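Local coordinates for protein GLB-12 (Caenorhabditis elegans, PDB 4BJA) that binds heme as a globin, with an axial ligand on each side of the iron, and probably takes part in redox signalling needed for reproduction, at residues A[42-47]-A[154-159]; A[161-166]-A[183-188]; A[57-62]-A[81-86]; A[25-30]-A[196-201]. The protein carries 1 engineered substitution. One frame throughout, in Å; residues are numbered along the deposited sequence. Where two conformers were deposited one is given.

Contact 1 of 4, residues A[42-47]-A[154-159]; sequences ETWQRL and ERLIPF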
loop_
_atom_site.group_PDB
_atom_site.type_symbol
_atom_site.label_atom_id
_atom_site.label_comp_id
_atom_site.label_asym_id
_atom_site.label_seq_id
_atom_site.Cartn_x
_atom_site.Cartn_y
_atom_site.Cartn_z
ATOM N N GLU A 42 -10.449 -19.726 2.874
ATOM C CA GLU A 42 -11.429 -20.812 2.610
ATOM C C GLU A 42 -11.503 -21.120 1.115
ATOM O O GLU A 42 -11.523 -22.283 0.740
ATOM C CB GLU A 42 -12.791 -20.456 3.158
ATOM C CG GLU A 42 -12.838 -20.414 4.685
ATOM C CD GLU A 42 -14.260 -20.399 5.247
ATOM O OE1 GLU A 42 -15.172 -19.866 4.580
ATOM O OE2 GLU A 42 -14.470 -20.897 6.380
ATOM N N THR A 43 -11.517 -20.076 0.279
ATOM C CA THR A 43 -11.526 -20.310 -1.171
ATOM C C THR A 43 -10.250 -21.010 -1.674
ATOM O O THR A 43 -10.332 -21.876 -2.539
ATOM C CB THR A 43 -11.836 -19.063 -1.986
ATOM O OG1 THR A 43 -10.923 -18.036 -1.616
ATOM C CG2 THR A 43 -13.281 -18.596 -1.710
ATOM N N TRP A 44 -9.078 -20.633 -1.175
ATOM C CA TRP A 44 -7.856 -21.297 -1.534
ATOM C C TRP A 44 -7.893 -22.766 -1.107
ATOM O O TRP A 44 -7.449 -23.664 -1.850
ATOM C CB TRP A 44 -6.683 -20.578 -0.892
ATOM C CG TRP A 44 -5.332 -21.260 -1.084
ATOM C CD1 TRP A 44 -4.679 -22.060 -0.182
ATOM C CD2 TRP A 44 -4.463 -21.147 -2.220
ATOM N NE1 TRP A 44 -3.479 -22.472 -0.698
ATOM C CE2 TRP A 44 -3.316 -21.937 -1.951
ATOM C CE3 TRP A 44 -4.556 -20.472 -3.460
ATOM C CZ2 TRP A 44 -2.228 -22.037 -2.850
ATOM C CZ3 TRP A 44 -3.498 -20.596 -4.352
ATOM C CH2 TRP A 44 -2.340 -21.362 -4.046
ATOM N N GLN A 45 -8.388 -23.026 0.114
ATOM C CA GLN A 45 -8.490 -24.402 0.591
ATOM C C GLN A 45 -9.475 -25.307 -0.160
ATOM O O GLN A 45 -9.301 -26.529 -0.151
ATOM C CB GLN A 45 -8.852 -24.386 2.068
ATOM C CG GLN A 45 -7.651 -23.976 2.863
ATOM C CD GLN A 45 -7.875 -24.261 4.301
ATOM O OE1 GLN A 45 -8.799 -23.709 4.899
ATOM N NE2 GLN A 45 -7.050 -25.131 4.875
ATOM N N ARG A 46 -10.506 -24.719 -0.766
ATOM C CA ARG A 46 -11.515 -25.454 -1.545
ATOM C C ARG A 46 -10.861 -26.080 -2.774
ATOM O O ARG A 46 -11.330 -27.112 -3.288
ATOM C CB ARG A 46 -12.578 -24.508 -2.076
ATOM C CG ARG A 46 -13.648 -23.977 -1.173
ATOM C CD ARG A 46 -14.483 -22.977 -2.060
ATOM N NE ARG A 46 -15.471 -22.063 -1.454
ATOM C CZ ARG A 46 -15.929 -22.092 -0.196
ATOM N NH1 ARG A 46 -15.497 -22.988 0.681
ATOM N NH2 ARG A 46 -16.845 -21.205 0.187
ATOM N N LEU A 47 -9.780 -25.469 -3.255
ATOM C CA LEU A 47 -9.077 -25.993 -4.433
ATOM C C LEU A 47 -8.558 -27.418 -4.242
ATOM O O LEU A 47 -7.958 -27.753 -3.217
ATOM C CB LEU A 47 -7.908 -25.087 -4.789
ATOM C CG LEU A 47 -8.015 -23.913 -5.794
ATOM C CD1 LEU A 47 -9.414 -23.405 -6.171
ATOM C CD2 LEU A 47 -7.028 -22.817 -5.403
ATOM N N GLU A 154 -6.231 -13.482 -13.899
ATOM C CA GLU A 154 -7.087 -13.945 -14.997
ATOM C C GLU A 154 -7.434 -15.441 -14.930
ATOM O O GLU A 154 -8.514 -15.850 -15.313
ATOM C CB GLU A 154 -6.348 -13.654 -16.340
ATOM C CG GLU A 154 -6.157 -12.177 -16.624
ATOM C CD GLU A 154 -7.460 -11.315 -16.378
ATOM O OE1 GLU A 154 -8.519 -11.534 -17.028
ATOM O OE2 GLU A 154 -7.421 -10.405 -15.521
ATOM N N ARG A 155 -6.485 -16.259 -14.454
ATOM C CA ARG A 155 -6.578 -17.722 -14.514
ATOM C C ARG A 155 -6.929 -18.398 -13.183
ATOM O O ARG A 155 -7.688 -19.360 -13.155
ATOM C CB ARG A 155 -5.252 -18.296 -15.030
ATOM C CG ARG A 155 -4.849 -17.829 -16.434
ATOM C CD ARG A 155 -5.492 -18.699 -17.508
ATOM N NE ARG A 155 -4.772 -19.961 -17.686
ATOM C CZ ARG A 155 -5.331 -21.170 -17.659
ATOM N NH1 ARG A 155 -6.637 -21.307 -17.471
ATOM N NH2 ARG A 155 -4.579 -22.246 -17.834
ATOM N N LEU A 156 -6.373 -17.908 -12.070
ATOM C CA LEU A 156 -6.665 -18.557 -10.782
ATOM C C LEU A 156 -8.058 -18.233 -10.282
ATOM O O LEU A 156 -8.740 -19.131 -9.748
ATOM C CB LEU A 156 -5.641 -18.065 -9.767
ATOM C CG LEU A 156 -5.334 -18.918 -8.530
ATOM C CD1 LEU A 156 -5.017 -18.171 -7.244
ATOM C CD2 LEU A 156 -5.825 -20.383 -8.379
ATOM N N ILE A 157 -8.510 -16.990 -10.482
ATOM C CA ILE A 157 -9.792 -16.573 -9.893
ATOM C C ILE A 157 -10.993 -17.414 -10.384
ATOM O O ILE A 157 -11.845 -17.805 -9.589
ATOM C CB ILE A 157 -10.035 -15.046 -10.029
ATOM C CG1 ILE A 157 -8.993 -14.336 -9.162
ATOM C CG2 ILE A 157 -11.527 -14.690 -9.637
ATOM C CD1 ILE A 157 -9.079 -12.820 -9.179
ATOM N N PRO A 158 -11.063 -17.743 -11.685
ATOM C CA PRO A 158 -12.159 -18.640 -12.079
ATOM C C PRO A 158 -12.147 -20.022 -11.438
ATOM O O PRO A 158 -13.238 -20.593 -11.266
ATOM C CB PRO A 158 -11.970 -18.753 -13.611
ATOM C CG PRO A 158 -11.380 -17.450 -13.995
ATOM C CD PRO A 158 -10.435 -17.102 -12.857
ATOM N N PHE A 159 -10.973 -20.580 -11.075
ATOM C CA PHE A 159 -10.950 -21.809 -10.266
ATOM C C PHE A 159 -11.501 -21.524 -8.857
ATOM O O PHE A 159 -12.278 -22.329 -8.310
ATOM C CB PHE A 159 -9.527 -22.384 -10.142
ATOM C CG PHE A 159 -8.991 -22.958 -11.418
ATOM C CD1 PHE A 159 -9.490 -24.175 -11.898
ATOM C CD2 PHE A 159 -7.989 -22.327 -12.117
ATOM C CE1 PHE A 159 -9.002 -24.730 -13.097
ATOM C CE2 PHE A 159 -7.496 -22.878 -13.331
ATOM C CZ PHE A 159 -8.011 -24.073 -13.801
#
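L47 and L156 carry most of this contact, and F159 supplies the next share. L47, just past the end of helix 34-46, reaches with its two methyls to two different residues of helix 144-160. CD2 of L47 lies 4.0 Å from CD2 of L156, the two side chains meeting at a slant. The other branch, CD1 of L47, settles over the backbone of F159, 3.7 Å from the carbonyl O of F159 and 4.1 Å from the CB of F159, whose ring itself heads off to meet I53 of helix 50-65. L47 holds this fork with chi1 at -92° and chi2 at 16°, off the staggered positions, which suggests some strain. L156 divides its methyls as well: its CD1 stands at the edge of the W44 indole, near the ring plane and 4.1 Å from CZ3 of W44. The polar end of that indole, NE1, bonds to E101 of helix 87-108. Helices 34-46 and 144-160 probably correspond to A and G of the globin fold. Because the side chains meet only through carbon, and the one polar atom touched, F159 O, meets a methyl, shape and burial, not bond direction, set the fit.

Contact 2 of 4, residues A[161-166]-A[183-188]; sequences TGEQEL and YTTSQI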
loop_
_atom_site.group_PDB
_atom_site.type_symbol
_atom_site.label_atom_id
_atom_site.label_comp_id
_atom_site.label_asym_id
_atom_site.label_seq_id
_atom_site.Cartn_x
_atom_site.Cartn_y
_atom_site.Cartn_z
ATOM N N THR A 161 -13.625 -19.339 -7.865
ATOM C CA THR A 161 -15.050 -19.070 -7.831
ATOM C C THR A 161 -15.859 -20.323 -8.189
ATOM O O THR A 161 -17.100 -20.366 -8.022
ATOM C CB THR A 161 -15.456 -17.974 -8.820
ATOM O OG1 THR A 161 -15.093 -18.374 -10.151
ATOM C CG2 THR A 161 -14.812 -16.611 -8.463
ATOM N N GLY A 162 -15.156 -21.341 -8.681
ATOM C CA GLY A 162 -15.819 -22.541 -9.154
ATOM C C GLY A 162 -16.372 -22.368 -10.566
ATOM O O GLY A 162 -17.049 -23.250 -11.055
ATOM N N GLU A 163 -16.159 -21.241 -11.207
ATOM C CA GLU A 163 -16.599 -21.037 -12.571
ATOM C C GLU A 163 -15.837 -21.926 -13.555
ATOM O O GLU A 163 -16.337 -22.204 -14.608
ATOM C CB GLU A 163 -16.399 -19.616 -12.998
ATOM C CG GLU A 163 -17.157 -18.562 -12.310
ATOM C CD GLU A 163 -16.549 -17.182 -12.580
ATOM O OE1 GLU A 163 -15.384 -16.875 -12.195
ATOM O OE2 GLU A 163 -17.235 -16.398 -13.227
ATOM N N GLN A 164 -14.644 -22.356 -13.171
ATOM C CA GLN A 164 -13.776 -23.263 -13.955
ATOM C C GLN A 164 -13.297 -24.444 -13.102
ATOM O O GLN A 164 -13.167 -24.310 -11.893
ATOM C CB GLN A 164 -12.550 -22.483 -14.476
ATOM C CG GLN A 164 -12.139 -22.832 -15.894
ATOM C CD GLN A 164 -10.872 -22.111 -16.362
ATOM O OE1 GLN A 164 -9.872 -22.752 -16.640
ATOM N NE2 GLN A 164 -10.929 -20.801 -16.490
ATOM N N GLU A 165 -13.014 -25.599 -13.733
ATOM C CA GLU A 165 -12.612 -26.824 -13.008
ATOM C C GLU A 165 -11.339 -27.490 -13.559
ATOM O O GLU A 165 -10.955 -27.257 -14.699
ATOM C CB GLU A 165 -13.778 -27.838 -13.025
ATOM C CG GLU A 165 -14.958 -27.473 -12.112
ATOM C CD GLU A 165 -16.335 -27.714 -12.752
ATOM O OE1 GLU A 165 -16.508 -27.396 -13.960
ATOM O OE2 GLU A 165 -17.252 -28.198 -12.041
ATOM N N LEU A 166 -10.715 -28.362 -12.772
ATOM C CA LEU A 166 -9.404 -28.898 -13.123
ATOM C C LEU A 166 -9.363 -30.431 -13.185
ATOM O O LEU A 166 -8.856 -31.013 -14.159
ATOM C CB LEU A 166 -8.367 -28.365 -12.135
ATOM C CG LEU A 166 -6.870 -28.305 -12.469
ATOM C CD1 LEU A 166 -6.130 -29.471 -11.838
ATOM C CD2 LEU A 166 -6.610 -28.190 -13.969
ATOM N N TYR A 183 -20.361 -17.218 -0.043
ATOM C CA TYR A 183 -19.621 -16.274 -0.880
ATOM C C TYR A 183 -20.152 -16.207 -2.301
ATOM O O TYR A 183 -20.397 -17.237 -2.923
ATOM C CB TYR A 183 -18.153 -16.653 -0.955
ATOM C CG TYR A 183 -17.444 -16.794 0.355
ATOM C CD1 TYR A 183 -17.566 -15.832 1.355
ATOM C CD2 TYR A 183 -16.646 -17.892 0.589
ATOM C CE1 TYR A 183 -16.889 -15.985 2.564
ATOM C CE2 TYR A 183 -15.967 -18.052 1.781
ATOM C CZ TYR A 183 -16.095 -17.099 2.762
ATOM O OH TYR A 183 -15.393 -17.296 3.940
ATOM N N THR A 184 -20.336 -14.999 -2.814
ATOM C CA THR A 184 -20.751 -14.863 -4.205
ATOM C C THR A 184 -19.522 -14.773 -5.091
ATOM O O THR A 184 -18.416 -14.478 -4.619
ATOM C CB THR A 184 -21.572 -13.604 -4.477
ATOM O OG1 THR A 184 -20.766 -12.425 -4.285
ATOM C CG2 THR A 184 -22.826 -13.572 -3.595
ATOM N N THR A 185 -19.739 -15.006 -6.375
ATOM C CA THR A 185 -18.665 -14.921 -7.360
ATOM C C THR A 185 -18.048 -13.532 -7.388
ATOM O O THR A 185 -16.814 -13.380 -7.462
ATOM C CB THR A 185 -19.192 -15.328 -8.774
ATOM O OG1 THR A 185 -19.581 -16.706 -8.751
ATOM C CG2 THR A 185 -18.107 -15.153 -9.819
ATOM N N SER A 186 -18.897 -12.510 -7.304
ATOM C CA SER A 186 -18.422 -11.148 -7.281
ATOM C C SER A 186 -17.574 -10.860 -6.046
ATOM O O SER A 186 -16.520 -10.217 -6.151
ATOM C CB SER A 186 -19.607 -10.166 -7.376
ATOM O OG SER A 186 -19.114 -8.865 -7.180
ATOM N N GLN A 187 -18.019 -11.335 -4.885
ATOM C CA GLN A 187 -17.236 -11.190 -3.661
ATOM C C GLN A 187 -15.859 -11.826 -3.785
ATOM O O GLN A 187 -14.864 -11.206 -3.442
ATOM C CB GLN A 187 -17.925 -11.873 -2.503
ATOM C CG GLN A 187 -18.968 -11.067 -1.817
ATOM C CD GLN A 187 -19.819 -11.959 -0.938
ATOM O OE1 GLN A 187 -19.371 -13.018 -0.503
ATOM N NE2 GLN A 187 -21.053 -11.535 -0.682
ATOM N N ILE A 188 -15.817 -13.081 -4.245
ATOM C CA ILE A 188 -14.570 -13.814 -4.284
ATOM C C ILE A 188 -13.620 -13.119 -5.267
ATOM O O ILE A 188 -12.427 -12.944 -4.998
ATOM C CB ILE A 188 -14.807 -15.282 -4.717
ATOM C CG1 ILE A 188 -15.622 -16.022 -3.652
ATOM C CG2 ILE A 188 -13.514 -16.026 -4.896
ATOM C CD1 ILE A 188 -16.106 -17.392 -4.155
HETATM O O HOH W 1 -18.599 -18.343 -6.978
#
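T161 turns OG1 in between its own N and carbonyl carbon (chi1 59°), leaving CG2 to face T185, which has OG1 beside its backbone N (chi1 -65°) and CG2 anti to that N, turned to T161. CG2 of T161 lies 3.8 Å from both CG2 of T185 and CG2 of the buried I188. The E163 side chain crosses that of T185 at a slant, OE2 of E163 standing 3.7 Å from CG2 of T185. OG1 of T161 accepts from E163 N in an ST turn and bonds at 2.6 Å to OE1 of E163, met on the anti side, which is likely to steady that carboxylate; P158 O is a second partner. One water spans the segments, giving a proton to T161 O at 2.7 Å and bonding T185 OG1 at 2.6 Å. The arrangement joins two helix ends: a Schellman motif at G162 closes helix 144-160, and a capping box of T184 and Q187 starts helix 185-214, consistent with the G-H corner of a globin.

Contact 3 of 4, residues A[57-62]-A[81-86]; sequences IFLDIV and AAMLKM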
loop_
_atom_site.group_PDB
_atom_site.type_symbol
_atom_site.label_atom_id
_atom_site.label_comp_id
_atom_site.label_asym_id
_atom_site.label_seq_id
_atom_site.Cartn_x
_atom_site.Cartn_y
_atom_site.Cartn_z
ATOM N N ILE A 57 -0.583 -22.474 -14.471
ATOM C CA ILE A 57 -0.545 -21.039 -14.705
ATOM C C ILE A 57 0.889 -20.572 -15.047
ATOM O O ILE A 57 1.080 -19.767 -15.955
ATOM C CB ILE A 57 -1.206 -20.243 -13.543
ATOM C CG1 ILE A 57 -2.702 -20.603 -13.474
ATOM C CG2 ILE A 57 -0.985 -18.671 -13.728
ATOM C CD1 ILE A 57 -3.447 -20.118 -12.253
ATOM N N PHE A 58 1.913 -21.071 -14.342
ATOM C CA PHE A 58 3.267 -20.747 -14.710
ATOM C C PHE A 58 3.614 -21.277 -16.107
ATOM O O PHE A 58 4.368 -20.632 -16.818
ATOM C CB PHE A 58 4.290 -21.225 -13.653
ATOM C CG PHE A 58 4.573 -20.166 -12.655
ATOM C CD1 PHE A 58 5.386 -19.088 -12.994
ATOM C CD2 PHE A 58 3.944 -20.205 -11.400
ATOM C CE1 PHE A 58 5.669 -18.055 -12.038
ATOM C CE2 PHE A 58 4.207 -19.171 -10.460
ATOM C CZ PHE A 58 5.050 -18.127 -10.776
ATOM N N LEU A 59 3.068 -22.428 -16.482
ATOM C CA LEU A 59 3.313 -22.911 -17.864
ATOM C C LEU A 59 2.725 -21.901 -18.861
ATOM O O LEU A 59 3.400 -21.492 -19.804
ATOM C CB LEU A 59 2.742 -24.302 -18.085
ATOM C CG LEU A 59 3.515 -25.451 -17.416
ATOM C CD1 LEU A 59 2.729 -26.755 -17.509
ATOM C CD2 LEU A 59 4.911 -25.625 -18.013
ATOM N N ASP A 60 1.498 -21.436 -18.626
ATOM C CA ASP A 60 0.970 -20.348 -19.489
ATOM C C ASP A 60 1.826 -19.072 -19.477
ATOM O O ASP A 60 2.081 -18.481 -20.498
ATOM C CB ASP A 60 -0.449 -19.983 -19.062
ATOM C CG ASP A 60 -1.451 -21.056 -19.386
ATOM O OD1 ASP A 60 -1.102 -22.053 -20.051
ATOM O OD2 ASP A 60 -2.631 -20.899 -18.966
ATOM N N ILE A 61 2.284 -18.631 -18.306
ATOM C CA ILE A 61 3.114 -17.449 -18.235
ATOM C C ILE A 61 4.365 -17.539 -19.129
ATOM O O ILE A 61 4.647 -16.619 -19.922
ATOM C CB ILE A 61 3.574 -17.201 -16.784
ATOM C CG1 ILE A 61 2.356 -16.710 -15.959
ATOM C CG2 ILE A 61 4.704 -16.149 -16.752
ATOM C CD1 ILE A 61 2.624 -16.719 -14.423
ATOM N N VAL A 62 5.133 -18.620 -18.985
ATOM C CA VAL A 62 6.399 -18.701 -19.701
ATOM C C VAL A 62 6.211 -19.096 -21.168
ATOM O O VAL A 62 7.021 -18.737 -22.007
ATOM C CB VAL A 62 7.432 -19.606 -19.011
ATOM C CG1 VAL A 62 7.600 -19.117 -17.549
ATOM C CG2 VAL A 62 7.041 -21.046 -19.086
ATOM N N ALA A 81 5.712 -29.809 -22.065
ATOM C CA ALA A 81 5.502 -31.049 -21.305
ATOM C C ALA A 81 6.643 -31.526 -20.365
ATOM O O ALA A 81 6.390 -32.353 -19.470
ATOM C CB ALA A 81 5.039 -32.200 -22.251
ATOM N N ALA A 82 7.862 -31.018 -20.545
ATOM C CA ALA A 82 8.986 -31.341 -19.637
ATOM C C ALA A 82 9.325 -30.274 -18.600
ATOM O O ALA A 82 10.162 -30.515 -17.704
ATOM C CB ALA A 82 10.245 -31.632 -20.439
ATOM N N MET A 83 8.729 -29.092 -18.747
ATOM C CA MET A 83 9.155 -27.946 -17.948
ATOM C C MET A 83 8.956 -28.135 -16.466
ATOM O O MET A 83 9.778 -27.649 -15.698
ATOM C CB MET A 83 8.394 -26.693 -18.374
ATOM C CG MET A 83 8.874 -26.156 -19.707
ATOM S SD MET A 83 8.027 -24.632 -20.115
ATOM C CE MET A 83 8.677 -24.444 -21.784
ATOM N N LEU A 84 7.863 -28.794 -16.065
ATOM C CA LEU A 84 7.555 -28.920 -14.635
ATOM C C LEU A 84 8.674 -29.662 -13.888
ATOM O O LEU A 84 8.848 -29.483 -12.682
ATOM C CB LEU A 84 6.226 -29.633 -14.426
ATOM C CG LEU A 84 5.044 -28.867 -15.032
ATOM C CD1 LEU A 84 3.797 -29.750 -15.167
ATOM C CD2 LEU A 84 4.737 -27.662 -14.177
ATOM N N LYS A 85 9.438 -30.470 -14.619
ATOM C CA LYS A 85 10.568 -31.209 -14.012
ATOM C C LYS A 85 11.900 -30.489 -13.964
ATOM O O LYS A 85 12.840 -30.934 -13.310
ATOM C CB LYS A 85 10.754 -32.533 -14.724
ATOM C CG LYS A 85 9.587 -33.471 -14.574
ATOM C CD LYS A 85 10.115 -34.919 -14.472
ATOM C CE LYS A 85 8.982 -35.925 -14.273
ATOM N NZ LYS A 85 8.108 -35.974 -15.484
ATOM N N MET A 86 12.023 -29.399 -14.673
ATOM C CA MET A 86 13.263 -28.659 -14.693
ATOM C C MET A 86 13.412 -27.901 -13.376
ATOM O O MET A 86 12.418 -27.395 -12.827
ATOM C CB MET A 86 13.262 -27.674 -15.855
ATOM C CG MET A 86 13.180 -28.392 -17.200
ATOM S SD MET A 86 14.588 -29.501 -17.470
ATOM C CE MET A 86 15.854 -28.328 -17.832
#
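L59 and M83 bring their backbones to 7.7 Å between CA atoms, where helix 50-65 passes a stretch, 83-85, that has helical backbone angles without the regular bonds. L59 is the hub. Its CD2 touches CB of M83 at 3.7 Å and the SD of M83 at 3.9 Å, while its CD1 lies 3.9 Å from CD1 of L84, the two leucines crossing at about a right angle. M83 runs straight on past CG, with SD anti to CA (chi2 -176°), and that course carries its sulfur past L59 to V62. There SD of M83 meets CG2 of V62 at 3.9 Å, with the two side chains sliding by each other in opposite directions. An alanine in place of L59 would remove both methyls, and the CB and sulfur of M83 and the isobutyl group of L84 would probably lose their common partner and be left freer to turn. The layer continues into its surroundings: F89 of helix 87-108 touches both L59 and V62, I93 touches L84, and K70 of helix 69-72 borders V62 and M83. F58, one residue before L59, packs against the axial heme ligand H92, while I57 and I61 pack against helix 144-160.

Contact 4 of 4, residues A[25-30]-A[196-201]; sequences ENPFDL and LNTVIS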
loop_
_atom_site.group_PDB
_atom_site.type_symbol
_atom_site.label_atom_id
_atom_site.label_comp_id
_atom_site.label_asym_id
_atom_site.label_seq_id
_atom_site.Cartn_x
_atom_site.Cartn_y
_atom_site.Cartn_z
ATOM N N GLU A 25 -0.131 0.606 9.372
ATOM C CA GLU A 25 -0.309 1.002 7.975
ATOM C C GLU A 25 -0.247 -0.202 7.045
ATOM O O GLU A 25 -0.252 -0.057 5.837
ATOM C CB GLU A 25 0.742 2.037 7.564
ATOM C CG GLU A 25 0.623 3.322 8.376
ATOM C CD GLU A 25 1.526 3.358 9.614
ATOM O OE1 GLU A 25 1.984 2.337 10.073
ATOM O OE2 GLU A 25 1.771 4.447 10.135
ATOM N N ASN A 26 -0.235 -1.388 7.631
ATOM C CA ASN A 26 -0.111 -2.658 6.842
ATOM C C ASN A 26 -1.247 -2.733 5.802
ATOM O O ASN A 26 -2.394 -2.763 6.178
ATOM C CB ASN A 26 -0.304 -3.783 7.878
ATOM C CG ASN A 26 -0.160 -5.159 7.326
ATOM O OD1 ASN A 26 -0.412 -5.433 6.136
ATOM N ND2 ASN A 26 0.194 -6.080 8.209
ATOM N N PRO A 27 -0.936 -2.787 4.493
ATOM C CA PRO A 27 -2.023 -2.684 3.506
ATOM C C PRO A 27 -2.885 -3.926 3.484
ATOM O O PRO A 27 -3.998 -3.866 3.022
ATOM C CB PRO A 27 -1.291 -2.492 2.170
ATOM C CG PRO A 27 0.063 -3.151 2.404
ATOM C CD PRO A 27 0.390 -2.796 3.868
ATOM N N PHE A 28 -2.378 -5.044 4.009
ATOM C CA PHE A 28 -3.195 -6.235 4.078
ATOM C C PHE A 28 -4.252 -6.093 5.153
ATOM O O PHE A 28 -5.264 -6.790 5.140
ATOM C CB PHE A 28 -2.331 -7.495 4.315
ATOM C CG PHE A 28 -1.467 -7.824 3.170
ATOM C CD1 PHE A 28 -2.026 -8.462 2.066
ATOM C CD2 PHE A 28 -0.124 -7.449 3.148
ATOM C CE1 PHE A 28 -1.226 -8.736 0.948
ATOM C CE2 PHE A 28 0.686 -7.714 2.042
ATOM C CZ PHE A 28 0.110 -8.372 0.933
ATOM N N ASP A 29 -4.013 -5.219 6.122
ATOM C CA ASP A 29 -5.077 -4.948 7.068
ATOM C C ASP A 29 -6.008 -3.880 6.550
ATOM O O ASP A 29 -7.167 -3.870 6.933
ATOM C CB ASP A 29 -4.485 -4.577 8.440
ATOM C CG ASP A 29 -5.560 -4.505 9.535
ATOM O OD1 ASP A 29 -6.603 -5.198 9.449
ATOM O OD2 ASP A 29 -5.370 -3.707 10.478
ATOM N N LEU A 30 -5.523 -2.972 5.706
ATOM C CA LEU A 30 -6.360 -1.886 5.184
ATOM C C LEU A 30 -7.249 -2.264 4.002
ATOM O O LEU A 30 -8.412 -1.839 3.913
ATOM C CB LEU A 30 -5.472 -0.695 4.809
ATOM C CG LEU A 30 -4.592 -0.183 5.955
ATOM C CD1 LEU A 30 -3.787 0.999 5.439
ATOM C CD2 LEU A 30 -5.407 0.197 7.204
ATOM N N LEU A 196 -4.369 -9.858 -4.434
ATOM C CA LEU A 196 -3.260 -10.078 -5.369
ATOM C C LEU A 196 -2.629 -8.741 -5.806
ATOM O O LEU A 196 -1.399 -8.659 -6.009
ATOM C CB LEU A 196 -3.751 -10.911 -6.544
ATOM C CG LEU A 196 -4.026 -12.376 -6.182
ATOM C CD1 LEU A 196 -4.590 -13.048 -7.395
ATOM C CD2 LEU A 196 -2.775 -13.096 -5.756
ATOM N N ASN A 197 -3.446 -7.691 -5.951
ATOM C CA ASN A 197 -2.902 -6.361 -6.225
ATOM C C ASN A 197 -2.037 -5.811 -5.093
ATOM O O ASN A 197 -1.042 -5.140 -5.333
ATOM C CB ASN A 197 -4.024 -5.386 -6.616
ATOM C CG ASN A 197 -4.468 -5.645 -8.069
ATOM O OD1 ASN A 197 -3.615 -5.762 -8.943
ATOM N ND2 ASN A 197 -5.740 -5.713 -8.326
ATOM N N THR A 198 -2.409 -6.141 -3.869
ATOM C CA THR A 198 -1.590 -5.734 -2.724
ATOM C C THR A 198 -0.277 -6.537 -2.705
ATOM O O THR A 198 0.765 -5.987 -2.360
ATOM C CB THR A 198 -2.364 -5.897 -1.390
ATOM O OG1 THR A 198 -3.568 -5.110 -1.488
ATOM C CG2 THR A 198 -1.546 -5.401 -0.219
ATOM N N VAL A 199 -0.320 -7.826 -3.093
ATOM C CA VAL A 199 0.927 -8.558 -3.204
ATOM C C VAL A 199 1.837 -7.909 -4.259
ATOM O O VAL A 199 3.026 -7.665 -4.024
ATOM C CB VAL A 199 0.670 -10.042 -3.530
ATOM C CG1 VAL A 199 1.995 -10.734 -3.858
ATOM C CG2 VAL A 199 -0.067 -10.718 -2.294
ATOM N N ILE A 200 1.265 -7.549 -5.405
ATOM C CA ILE A 200 2.072 -6.861 -6.433
ATOM C C ILE A 200 2.677 -5.571 -5.890
ATOM O O ILE A 200 3.865 -5.331 -6.041
ATOM C CB ILE A 200 1.228 -6.483 -7.655
ATOM C CG1 ILE A 200 0.770 -7.751 -8.371
ATOM C CG2 ILE A 200 2.103 -5.638 -8.639
ATOM C CD1 ILE A 200 -0.350 -7.496 -9.449
ATOM N N SER A 201 1.861 -4.727 -5.254
ATOM C CA SER A 201 2.389 -3.427 -4.838
ATOM C C SER A 201 3.507 -3.597 -3.789
ATOM O O SER A 201 4.522 -2.900 -3.866
ATOM C CB SER A 201 1.288 -2.538 -4.328
ATOM O OG SER A 201 0.839 -3.017 -3.102
#
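The carbonyl O of N26, immediately before the packing pair P27 and F28, accepts two backbone bonds, from D29 N at 2.9 Å and L30 N at 3.2 Å. N26 is the N-cap of the short helix 27-30, placed ahead of the helices of the globin fold: its OD1 takes F28 N at 2.9 Å, approached 26° off the carbonyl plane. The cap probably steadies the turn that presents F28 to helix 185-214. CG2 of T198 sits over one face of the F28 ring in a CH-pi contact, 3.6 Å from the centroid, and touches CB of P27 as well. T198 keeps OG1 beside its backbone N, where it bonds K194 O, and CG2 anti to that N, over the ring. Replacing F28 with alanine would probably leave the T198 methyl without its aromatic cover and open a gap beside V199, whose side chain is about 5 Å from the heme. L30 packs against T198 of the second subunit. At the ring's edge, near its plane, CG2 of V199 lies 4.0 Å from CE1 of F28.

Followed from the N terminus, the chain opens contact 4 at 25-30 and contact 1 at 42-47. Contact 3 then closes the short loop from 57-62 to 81-86, tying helix 50-65 to the loop before helix 87-108, inside the larger loop that contact 1 closes at 154-159 by joining helix 34-46 to helix 144-160. Contact 2 comes next in series, joining the turn after helix 144-160 to the start of helix 185-214 across the unmodelled 167-181. Contact 4 closes last, at 196-201, tying helix 27-30 to helix 185-214, and encloses the other three; none cross. The R155-D60 salt bridge joins contacts 1 and 3, and E42 to Y183 joins contacts 1 and 2.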